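Local coordinates for protein D-galactonate dehydratase family member RspA (Pantoea ananatis, PDB 3T6C) that binds magnesium and D-gluconate and catalyses, with low activity in vitro, the dehydration of D-gluconate to 2-dehydro-3-deoxy-D-gluconate, at residues D143-Y148 with G372-T377; L271-A276 with I294-L299; I315-C320 with R344-S349. All coordinates share one frame; numbering follows the deposited sequence.

Interaction 1. Residues D143-Y148 with G372-T377; sequences DGIALY and GIQEYT. With GCO (D-gluconic acid), chain D.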
loop_
_atom_site.group_PDB
_atom_site.type_symbol
_atom_site.label_atom_id
_atom_site.label_comp_id
_atom_site.label_asym_id
_atom_site.label_seq_id
_atom_site.Cartn_x
_atom_site.Cartn_y
_atom_site.Cartn_z
ATOM N N ASP A 143 11.408 23.115 -34.088
ATOM C CA ASP A 143 12.415 23.623 -35.009
ATOM C C ASP A 143 13.675 24.225 -34.429
ATOM O O ASP A 143 14.503 24.776 -35.175
ATOM C CB ASP A 143 11.818 24.455 -36.133
ATOM C CG ASP A 143 11.018 23.589 -37.092
ATOM O OD1 ASP A 143 11.665 22.988 -38.004
ATOM O OD2 ASP A 143 9.780 23.465 -36.856
ATOM N N GLY A 144 13.787 24.160 -33.106
ATOM C CA GLY A 144 14.959 24.659 -32.411
ATOM C C GLY A 144 14.927 23.922 -31.053
ATOM O O GLY A 144 13.856 23.532 -30.578
ATOM N N ILE A 145 16.096 23.745 -30.446
ATOM C CA ILE A 145 16.202 23.085 -29.140
ATOM C C ILE A 145 16.500 24.128 -28.064
ATOM O O ILE A 145 17.555 24.788 -28.072
ATOM C CB ILE A 145 17.354 22.047 -29.170
ATOM C CG1 ILE A 145 16.991 20.882 -30.107
ATOM C CG2 ILE A 145 17.742 21.569 -27.737
ATOM C CD1 ILE A 145 15.626 20.237 -29.880
ATOM N N ALA A 146 15.571 24.300 -27.143
ATOM C CA ALA A 146 15.763 25.292 -26.066
ATOM C C ALA A 146 16.884 24.905 -25.113
ATOM O O ALA A 146 17.005 23.729 -24.681
ATOM C CB ALA A 146 14.455 25.518 -25.314
ATOM N N LEU A 147 17.723 25.894 -24.806
ATOM C CA LEU A 147 18.944 25.678 -24.019
ATOM C C LEU A 147 18.846 26.299 -22.632
ATOM O O LEU A 147 18.269 27.378 -22.468
ATOM C CB LEU A 147 20.157 26.274 -24.766
ATOM C CG LEU A 147 20.311 25.803 -26.215
ATOM C CD1 LEU A 147 21.522 26.576 -26.808
ATOM C CD2 LEU A 147 20.571 24.313 -26.250
ATOM N N TYR A 148 19.452 25.661 -21.612
ATOM C CA TYR A 148 19.811 26.425 -20.430
ATOM C C TYR A 148 21.314 26.482 -20.254
ATOM O O TYR A 148 22.029 25.580 -20.711
ATOM C CB TYR A 148 19.163 25.882 -19.148
ATOM C CG TYR A 148 19.774 24.608 -18.505
ATOM C CD1 TYR A 148 20.850 24.707 -17.588
ATOM C CD2 TYR A 148 19.236 23.360 -18.753
ATOM C CE1 TYR A 148 21.379 23.560 -16.975
ATOM C CE2 TYR A 148 19.712 22.201 -18.098
ATOM C CZ TYR A 148 20.792 22.305 -17.251
ATOM O OH TYR A 148 21.241 21.145 -16.661
ATOM N N GLY A 372 12.107 18.262 -22.410
ATOM C CA GLY A 372 12.097 19.365 -21.445
ATOM C C GLY A 372 13.003 20.576 -21.633
ATOM O O GLY A 372 12.560 21.675 -21.920
ATOM N N ILE A 373 14.306 20.316 -21.608
ATOM C CA ILE A 373 15.268 21.402 -21.794
ATOM C C ILE A 373 16.596 20.756 -22.183
ATOM O O ILE A 373 16.805 19.572 -21.871
ATOM C CB ILE A 373 15.364 22.296 -20.510
ATOM C CG1 ILE A 373 16.089 23.605 -20.826
ATOM C CG2 ILE A 373 16.119 21.557 -19.393
ATOM C CD1 ILE A 373 15.280 24.502 -21.825
ATOM N N GLN A 374 17.483 21.530 -22.834
ATOM C CA GLN A 374 18.839 20.995 -23.095
ATOM C C GLN A 374 19.926 21.865 -22.469
ATOM O O GLN A 374 20.163 22.984 -22.903
ATOM C CB GLN A 374 19.077 20.906 -24.606
ATOM C CG GLN A 374 20.399 20.164 -24.985
ATOM C CD GLN A 374 20.544 18.846 -24.218
ATOM O OE1 GLN A 374 21.343 18.771 -23.255
ATOM N NE2 GLN A 374 19.749 17.838 -24.573
ATOM N N GLU A 375 20.601 21.322 -21.459
ATOM C CA GLU A 375 21.798 21.930 -20.900
ATOM C C GLU A 375 22.808 22.194 -21.992
ATOM O O GLU A 375 22.971 21.341 -22.879
ATOM C CB GLU A 375 22.407 20.925 -19.935
ATOM C CG GLU A 375 23.549 21.509 -19.105
ATOM C CD GLU A 375 24.018 20.555 -18.034
ATOM O OE1 GLU A 375 23.744 19.358 -18.096
ATOM O OE2 GLU A 375 24.696 21.011 -17.083
ATOM N N TYR A 376 23.504 23.330 -21.912
ATOM C CA TYR A 376 24.488 23.626 -22.928
ATOM C C TYR A 376 25.671 24.345 -22.316
ATOM O O TYR A 376 25.494 25.290 -21.543
ATOM C CB TYR A 376 23.830 24.535 -23.951
ATOM C CG TYR A 376 24.787 24.975 -25.027
ATOM C CD1 TYR A 376 25.185 24.083 -25.988
ATOM C CD2 TYR A 376 25.257 26.280 -25.057
ATOM C CE1 TYR A 376 26.048 24.471 -26.974
ATOM C CE2 TYR A 376 26.141 26.688 -26.062
ATOM C CZ TYR A 376 26.510 25.766 -26.983
ATOM O OH TYR A 376 27.380 26.128 -27.988
ATOM N N THR A 377 26.884 23.918 -22.677
ATOM C CA THR A 377 28.050 24.754 -22.358
ATOM C C THR A 377 28.785 24.998 -23.653
ATOM O O THR A 377 28.901 24.120 -24.523
ATOM C CB THR A 377 28.997 24.122 -21.301
ATOM O OG1 THR A 377 29.378 22.843 -21.755
ATOM C CG2 THR A 377 28.336 23.951 -19.962
HETATM C C1 GCO D . 25.768 19.226 -14.449
HETATM C C2 GCO D . 26.622 18.290 -13.679
HETATM C C3 GCO D . 28.109 18.411 -13.953
HETATM C C4 GCO D . 28.863 17.246 -13.346
HETATM C C5 GCO D . 30.006 16.849 -14.248
HETATM C C6 GCO D . 30.807 15.669 -13.727
HETATM O O1A GCO D . 26.135 19.715 -15.558
HETATM O O1B GCO D . 24.576 19.418 -14.043
HETATM O O2 GCO D . 26.197 18.278 -12.342
HETATM O O3 GCO D . 28.500 19.623 -13.423
HETATM O O4 GCO D . 29.347 17.657 -12.080
HETATM O O5 GCO D . 29.493 16.537 -15.489
HETATM O O6 GCO D . 31.861 15.256 -14.575
#
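Tyr-148 lays one ring face against the backbone and side-chain base of Glu-375: the CA of Glu-375 stands 3.7 Å from the centroid of the Tyr-148 ring and 21° off its normal, a CH-pi contact shifted toward the rim. CG of Tyr-148 sits between its own backbone N and carbonyl carbon (chi1 77°), which swings the ring across the neighbouring strand. Ile-373 meets the rim of the same ring, its CG2 3.7 Å from CD2 of Tyr-148, while its CD1 reaches back to CB of Ala-146. Three backbone bonds form the parallel ladder: Gln-374 N donates to Ala-146 O at 2.9 Å, Tyr-148 N to Gln-374 O at 3.1 Å and Tyr-376 N to Tyr-148 O at 2.9 Å. The CA of Leu-147 adds a C-H...O contact to Gln-374 O, 3.2 Å long, giving that carbonyl a second approach. The hydroxyl of Tyr-148 comes close to the Glu-375 carboxylate, but at angles too poor for a hydrogen bond. Glu-375 extends past CG toward the gluconate, its OE2 lying 2.5 Å from O1A of the ligand. The carboxylate is gripped at both oxygens: OE1 takes a salt bridge from Arg-319 and the backbone N-H of Ser-349, and OE2 is bonded to His-150. Gln-374 satisfies its NE2 on Asp-365. Leu-147 and Gln-374 lie on the opposite sheet face, where CD1 of Leu-147 covers a face of the Tyr-376 ring. In the enolase-type barrel this pairing joins first strand 145-151 to last strand 374-375, with helix 355-367 packed against Ile-145 and Gln-374, Val-393 of strand 392-394 against Leu-147 and Tyr-376, and strand 173-176 beside Tyr-148.

Interaction 2. Residues L271-A276 with I294-L299; sequences LEDPVA and IAMGEL. With MG (magnesium ion), chain C; GCO (D-gluconic acid), chain D.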
loop_
_atom_site.group_PDB
_atom_site.type_symbol
_atom_site.label_atom_id
_atom_site.label_comp_id
_atom_site.label_asym_id
_atom_site.label_seq_id
_atom_site.Cartn_x
_atom_site.Cartn_y
_atom_site.Cartn_z
ATOM N N LEU A 271 14.708 22.001 -9.545
ATOM C CA LEU A 271 15.793 21.776 -8.555
ATOM C C LEU A 271 16.382 20.412 -8.888
ATOM O O LEU A 271 15.634 19.395 -8.912
ATOM C CB LEU A 271 15.223 21.782 -7.138
ATOM C CG LEU A 271 16.218 21.414 -6.041
ATOM C CD1 LEU A 271 17.370 22.482 -5.994
ATOM C CD2 LEU A 271 15.471 21.316 -4.715
ATOM N N GLU A 272 17.685 20.390 -9.145
ATOM C CA GLU A 272 18.323 19.180 -9.683
ATOM C C GLU A 272 19.112 18.429 -8.582
ATOM O O GLU A 272 19.739 19.038 -7.671
ATOM C CB GLU A 272 19.251 19.579 -10.834
ATOM C CG GLU A 272 20.096 18.471 -11.457
ATOM C CD GLU A 272 21.105 19.073 -12.400
ATOM O OE1 GLU A 272 20.906 20.256 -12.824
ATOM O OE2 GLU A 272 22.048 18.339 -12.788
ATOM N N ASP A 273 19.055 17.114 -8.640
ATOM C CA ASP A 273 19.807 16.183 -7.782
ATOM C C ASP A 273 19.713 16.530 -6.299
ATOM O O ASP A 273 20.723 16.665 -5.596
ATOM C CB ASP A 273 21.269 16.062 -8.235
ATOM C CG ASP A 273 21.414 15.309 -9.595
ATOM O OD1 ASP A 273 20.391 14.955 -10.216
ATOM O OD2 ASP A 273 22.575 15.074 -10.059
ATOM N N PRO A 274 18.482 16.648 -5.804
ATOM C CA PRO A 274 18.359 16.898 -4.358
ATOM C C PRO A 274 18.871 15.693 -3.531
ATOM O O PRO A 274 19.197 15.896 -2.336
ATOM C CB PRO A 274 16.829 17.026 -4.184
ATOM C CG PRO A 274 16.244 16.137 -5.328
ATOM C CD PRO A 274 17.167 16.595 -6.476
ATOM N N VAL A 275 18.943 14.490 -4.127
ATOM C CA VAL A 275 19.479 13.316 -3.426
ATOM C C VAL A 275 20.485 12.592 -4.341
ATOM O O VAL A 275 20.437 12.694 -5.578
ATOM C CB VAL A 275 18.414 12.298 -2.935
ATOM C CG1 VAL A 275 17.412 12.987 -1.979
ATOM C CG2 VAL A 275 17.677 11.670 -4.111
ATOM N N ALA A 276 21.372 11.842 -3.701
ATOM C CA ALA A 276 22.271 10.909 -4.372
ATOM C C ALA A 276 21.442 9.737 -4.922
ATOM O O ALA A 276 20.368 9.438 -4.401
ATOM C CB ALA A 276 23.210 10.369 -3.297
ATOM N N ILE A 294 11.387 18.671 -9.885
ATOM C CA ILE A 294 12.604 17.955 -9.509
ATOM C C ILE A 294 13.228 17.296 -10.738
ATOM O O ILE A 294 12.547 16.641 -11.503
ATOM C CB ILE A 294 12.292 16.850 -8.458
ATOM C CG1 ILE A 294 11.767 17.493 -7.149
ATOM C CG2 ILE A 294 13.535 15.999 -8.126
ATOM C CD1 ILE A 294 12.731 18.465 -6.473
ATOM N N ALA A 295 14.542 17.470 -10.899
ATOM C CA ALA A 295 15.304 16.761 -11.933
ATOM C C ALA A 295 16.288 15.828 -11.240
ATOM O O ALA A 295 16.896 16.190 -10.223
ATOM C CB ALA A 295 16.092 17.749 -12.807
ATOM N N MET A 296 16.462 14.619 -11.805
ATOM C CA MET A 296 17.434 13.673 -11.264
ATOM C C MET A 296 18.041 12.903 -12.377
ATOM O O MET A 296 17.356 12.560 -13.354
ATOM C CB MET A 296 16.728 12.602 -10.372
ATOM C CG MET A 296 16.281 13.051 -8.968
ATOM S SD MET A 296 17.645 13.146 -7.786
ATOM C CE MET A 296 18.246 11.455 -7.788
ATOM N N GLY A 297 19.274 12.467 -12.117
ATOM C CA GLY A 297 19.798 11.315 -12.834
ATOM C C GLY A 297 21.033 11.365 -13.688
ATOM O O GLY A 297 21.310 10.367 -14.353
ATOM N N GLU A 298 21.786 12.452 -13.684
ATOM C CA GLU A 298 23.048 12.445 -14.457
ATOM C C GLU A 298 23.958 11.307 -14.009
ATOM O O GLU A 298 24.776 10.824 -14.820
ATOM C CB GLU A 298 23.803 13.802 -14.359
ATOM C CG GLU A 298 24.366 14.036 -12.966
ATOM C CD GLU A 298 24.859 15.464 -12.758
ATOM O OE1 GLU A 298 24.147 16.413 -13.120
ATOM O OE2 GLU A 298 25.963 15.666 -12.237
ATOM N N LEU A 299 23.848 10.882 -12.747
ATOM C CA LEU A 299 24.675 9.779 -12.231
ATOM C C LEU A 299 24.136 8.375 -12.552
ATOM O O LEU A 299 24.814 7.389 -12.273
ATOM C CB LEU A 299 24.812 9.892 -10.692
ATOM C CG LEU A 299 25.890 10.877 -10.249
ATOM C CD1 LEU A 299 25.723 11.210 -8.756
ATOM C CD2 LEU A 299 27.296 10.216 -10.470
HETATM MG MG MG C . 24.028 18.388 -12.257
HETATM C C1 GCO D . 25.768 19.226 -14.449
HETATM C C2 GCO D . 26.622 18.290 -13.679
HETATM C C3 GCO D . 28.109 18.411 -13.953
HETATM C C4 GCO D . 28.863 17.246 -13.346
HETATM C C5 GCO D . 30.006 16.849 -14.248
HETATM C C6 GCO D . 30.807 15.669 -13.727
HETATM O O1A GCO D . 26.135 19.715 -15.558
HETATM O O1B GCO D . 24.576 19.418 -14.043
HETATM O O2 GCO D . 26.197 18.278 -12.342
HETATM O O3 GCO D . 28.500 19.623 -13.423
HETATM O O4 GCO D . 29.347 17.657 -12.080
HETATM O O5 GCO D . 29.493 16.537 -15.489
HETATM O O6 GCO D . 31.861 15.256 -14.575
HETATM O O HOH W 1 21.967 12.220 -10.571
HETATM O O HOH W 2 21.271 15.283 -12.791
HETATM O O HOH W 3 23.909 17.400 -10.412
#
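Met-296 and Pro-274 with Val-275, just past the strand end, make the tight, apolar part of this contact. The methionine chain bends at both chi2 (-77°) and chi3 (-60°), and this curl brings SD to 3.7 Å from CD of Pro-274 and CE to 3.7 Å from CG2 of Val-275. CG2 of Ile-294 closes on CG of Pro-274 beside them. Two backbone bonds pair the parallel strands, Ala-295 N to Leu-271 O and the shorter Asp-273 N to Ala-295 O (2.8 Å).

Beyond the strand ends the contact changes character, and water fills in between the carboxylates. Gly-297 N gives Asp-273 OD1 a weak, 3.3 Å bond; water 2 lies nearer to that oxygen, at 2.7 Å, and accepts from Glu-298 N. Water 3, held by Asp-273 OD2, completes a second-shell link, because it also binds magnesium at 2.1 Å. The metal draws together Glu-272 OE2 and Glu-298 OE1, 2.9 Å apart on carboxylates whose planes differ by 62°; Asp-246 and gluconate O1B and O2 complete its six ligands. Glu-298 OE2 is 2.6 Å from gluconate O2 and is also bonded to Tyr-103 of a neighbouring subunit, while Arg-319 donates to Glu-272 OE2. Strands 270-272 and 294-296 are joined through helix 283-289, a beta-alpha-beta unit of the barrel, with helix 253-262 also packing on Leu-271 and Pro-274.

Interaction 3. Residues I315-C320 with R344-S349; sequences IDYIRC and RTAWHS. With GCO (D-gluconic acid), chain D.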
loop_
_atom_site.group_PDB
_atom_site.type_symbol
_atom_site.label_atom_id
_atom_site.label_comp_id
_atom_site.label_asym_id
_atom_site.label_seq_id
_atom_site.Cartn_x
_atom_site.Cartn_y
_atom_site.Cartn_z
ATOM N N ILE A 315 9.898 12.460 -10.078
ATOM C CA ILE A 315 10.701 13.480 -10.745
ATOM C C ILE A 315 9.894 14.031 -11.900
ATOM O O ILE A 315 8.895 13.432 -12.327
ATOM C CB ILE A 315 12.058 12.958 -11.277
ATOM C CG1 ILE A 315 11.834 11.835 -12.308
ATOM C CG2 ILE A 315 12.910 12.375 -10.121
ATOM C CD1 ILE A 315 13.174 11.302 -12.919
ATOM N N ASP A 316 10.216 15.237 -12.292
ATOM C CA ASP A 316 9.644 15.842 -13.490
ATOM C C ASP A 316 10.532 15.864 -14.708
ATOM O O ASP A 316 10.048 16.070 -15.822
ATOM C CB ASP A 316 9.222 17.254 -13.113
ATOM C CG ASP A 316 8.389 17.237 -11.856
ATOM O OD1 ASP A 316 8.877 17.691 -10.795
ATOM O OD2 ASP A 316 7.226 16.710 -11.959
ATOM N N TYR A 317 11.840 15.645 -14.481
ATOM C CA TYR A 317 12.843 15.661 -15.559
ATOM C C TYR A 317 13.837 14.583 -15.304
ATOM O O TYR A 317 14.394 14.489 -14.208
ATOM C CB TYR A 317 13.625 17.012 -15.598
ATOM C CG TYR A 317 12.715 18.191 -15.922
ATOM C CD1 TYR A 317 12.094 18.906 -14.896
ATOM C CD2 TYR A 317 12.455 18.560 -17.239
ATOM C CE1 TYR A 317 11.210 19.974 -15.186
ATOM C CE2 TYR A 317 11.572 19.635 -17.540
ATOM C CZ TYR A 317 10.995 20.320 -16.509
ATOM O OH TYR A 317 10.132 21.361 -16.773
ATOM N N ILE A 318 14.101 13.789 -16.332
ATOM C CA ILE A 318 15.128 12.734 -16.270
ATOM C C ILE A 318 16.399 13.309 -16.913
ATOM O O ILE A 318 16.390 13.903 -17.993
ATOM C CB ILE A 318 14.596 11.430 -16.939
ATOM C CG1 ILE A 318 15.641 10.314 -16.805
ATOM C CG2 ILE A 318 14.349 11.603 -18.420
ATOM C CD1 ILE A 318 15.926 9.918 -15.346
ATOM N N ARG A 319 17.477 13.208 -16.137
ATOM C CA ARG A 319 18.776 13.854 -16.395
ATOM C C ARG A 319 19.897 13.008 -16.976
ATOM O O ARG A 319 21.072 13.416 -16.911
ATOM C CB ARG A 319 19.274 14.600 -15.137
ATOM C CG ARG A 319 18.369 15.770 -14.722
ATOM C CD ARG A 319 18.791 17.047 -15.487
ATOM N NE ARG A 319 20.199 17.382 -15.206
ATOM C CZ ARG A 319 21.046 17.940 -16.091
ATOM N NH1 ARG A 319 20.709 18.146 -17.383
ATOM N NH2 ARG A 319 22.283 18.284 -15.702
ATOM N N CYS A 320 19.585 11.806 -17.436
ATOM C CA CYS A 320 20.707 10.892 -17.731
ATOM C C CYS A 320 21.771 11.498 -18.618
ATOM O O CYS A 320 21.487 12.268 -19.588
ATOM C CB CYS A 320 20.204 9.670 -18.463
ATOM S SG CYS A 320 19.013 8.720 -17.435
ATOM N N ARG A 344 9.498 14.724 -18.367
ATOM C CA ARG A 344 10.189 15.218 -19.557
ATOM C C ARG A 344 11.707 14.976 -19.528
ATOM O O ARG A 344 12.271 14.623 -18.500
ATOM C CB ARG A 344 9.898 16.729 -19.749
ATOM C CG ARG A 344 8.386 16.967 -19.964
ATOM C CD ARG A 344 8.110 18.346 -20.580
ATOM N NE ARG A 344 8.375 19.402 -19.629
ATOM C CZ ARG A 344 8.253 20.678 -19.961
ATOM N NH1 ARG A 344 7.893 21.012 -21.198
ATOM N NH2 ARG A 344 8.518 21.647 -19.077
ATOM N N THR A 345 12.363 15.213 -20.659
ATOM C CA THR A 345 13.818 14.909 -20.748
ATOM C C THR A 345 14.669 16.157 -20.515
ATOM O O THR A 345 14.294 17.279 -20.935
ATOM C CB THR A 345 14.200 14.258 -22.113
ATOM O OG1 THR A 345 14.120 15.260 -23.147
ATOM C CG2 THR A 345 13.259 13.110 -22.448
ATOM N N ALA A 346 15.751 16.000 -19.735
ATOM C CA ALA A 346 16.784 17.032 -19.681
ATOM C C ALA A 346 18.106 16.265 -19.659
ATOM O O ALA A 346 18.821 16.265 -18.621
ATOM C CB ALA A 346 16.545 17.794 -18.324
ATOM N N TRP A 347 18.617 15.909 -20.829
ATOM C CA TRP A 347 19.855 15.104 -20.835
ATOM C C TRP A 347 21.020 15.926 -20.316
ATOM O O TRP A 347 21.158 17.106 -20.630
ATOM C CB TRP A 347 20.171 14.609 -22.267
ATOM C CG TRP A 347 19.009 13.896 -22.952
ATOM C CD1 TRP A 347 18.407 14.267 -24.122
ATOM C CD2 TRP A 347 18.338 12.724 -22.514
ATOM N NE1 TRP A 347 17.409 13.387 -24.453
ATOM C CE2 TRP A 347 17.325 12.438 -23.482
ATOM C CE3 TRP A 347 18.481 11.869 -21.403
ATOM C CZ2 TRP A 347 16.519 11.313 -23.414
ATOM C CZ3 TRP A 347 17.614 10.760 -21.312
ATOM C CH2 TRP A 347 16.660 10.501 -22.317
ATOM N N HIS A 348 21.899 15.243 -19.569
ATOM C CA HIS A 348 23.144 15.887 -19.045
ATOM C C HIS A 348 24.093 16.239 -20.188
ATOM O O HIS A 348 24.344 15.409 -21.096
ATOM C CB HIS A 348 23.749 14.891 -18.063
ATOM C CG HIS A 348 25.103 15.275 -17.511
ATOM N ND1 HIS A 348 26.272 14.756 -18.035
ATOM C CD2 HIS A 348 25.474 16.063 -16.470
ATOM C CE1 HIS A 348 27.310 15.225 -17.350
ATOM N NE2 HIS A 348 26.854 15.989 -16.375
ATOM N N SER A 349 24.492 17.517 -20.236
ATOM C CA SER A 349 25.386 17.964 -21.311
ATOM C C SER A 349 26.255 19.180 -20.957
ATOM O O SER A 349 26.008 20.260 -21.494
ATOM C CB SER A 349 24.507 18.279 -22.517
ATOM O OG SER A 349 25.309 18.253 -23.692
HETATM C C1 GCO D . 25.768 19.226 -14.449
HETATM C C2 GCO D . 26.622 18.290 -13.679
HETATM C C3 GCO D . 28.109 18.411 -13.953
HETATM C C4 GCO D . 28.863 17.246 -13.346
HETATM C C5 GCO D . 30.006 16.849 -14.248
HETATM C C6 GCO D . 30.807 15.669 -13.727
HETATM O O1A GCO D . 26.135 19.715 -15.558
HETATM O O1B GCO D . 24.576 19.418 -14.043
HETATM O O2 GCO D . 26.197 18.278 -12.342
HETATM O O3 GCO D . 28.500 19.623 -13.423
HETATM O O4 GCO D . 29.347 17.657 -12.080
HETATM O O5 GCO D . 29.493 16.537 -15.489
HETATM O O6 GCO D . 31.861 15.256 -14.575
HETATM O O HOH W 4 8.361 18.433 -16.760
#
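Arg-319 folds back on its own strand pair before reaching the substrate: bends at chi2 (-87°) and chi3 (-59°) lay CD against CB of Ala-346 and let NH1 donate to Ala-346 O at 2.9 Å, from 44° above that carbonyl's plane. Anchored so, the guanidinium presents NH2 to gluconate O1B at 3.0 Å; the same nitrogen also meets Glu-272 and Glu-375. His-348 CB lies over one guanidinium face, and its ring brings NE2 to gluconate O5 in a 2.8 Å hydrogen bond, while its ND1 is hydrogen-bonded to ND1 of His-321, so both ring nitrogens are engaged. The backbone N of His-348 donates to Cys-320 O at 3.0 Å, whereas the N of Cys-320 is buried without a partner.

Farther from the ligand, Tyr-317 and Arg-344 run side by side, and NH2 of Arg-344 donates to Tyr-317 OH (2.8 Å). Water 4 links Arg-344 NE to Asp-316 O, which also accepts from Arg-344 N. Ile-318 continues the parallel ladder, its N bonded to Arg-344 O and its O to Ala-346 N at 2.8 Å. Helix 328-340 connects these barrel strands and covers Ile-318 and Thr-345, while helix 355-367 packs on Trp-347, and strand 294-296 pairs along the other edge of 315-320.

How the interactions relate
All three contacts belong to one curled sheet, within which each of the three pairings is parallel, and converge on the gluconate. Interactions 2 and 3 are consecutive along the chain, their centres about 9 Å apart, and their strands 294-296 and 317-318 are neighbours: Ile-294 O lies 2.8 Å from Asp-316 N, and Met-296 O 2.9 Å from Arg-319 N. Both are nested inside the long loop that interaction 1 closes. Interaction 1 adjoins interaction 3 through Gly-372 N, 2.8 Å from Thr-345 O, with centres about 11 Å apart; the centres of interactions 1 and 2 are about 18 Å apart. The Arg-319 side chain, about 3 Å from those of Glu-272 and Glu-375 (nearest atoms), ties the magnesium side to the barrel-closing strand.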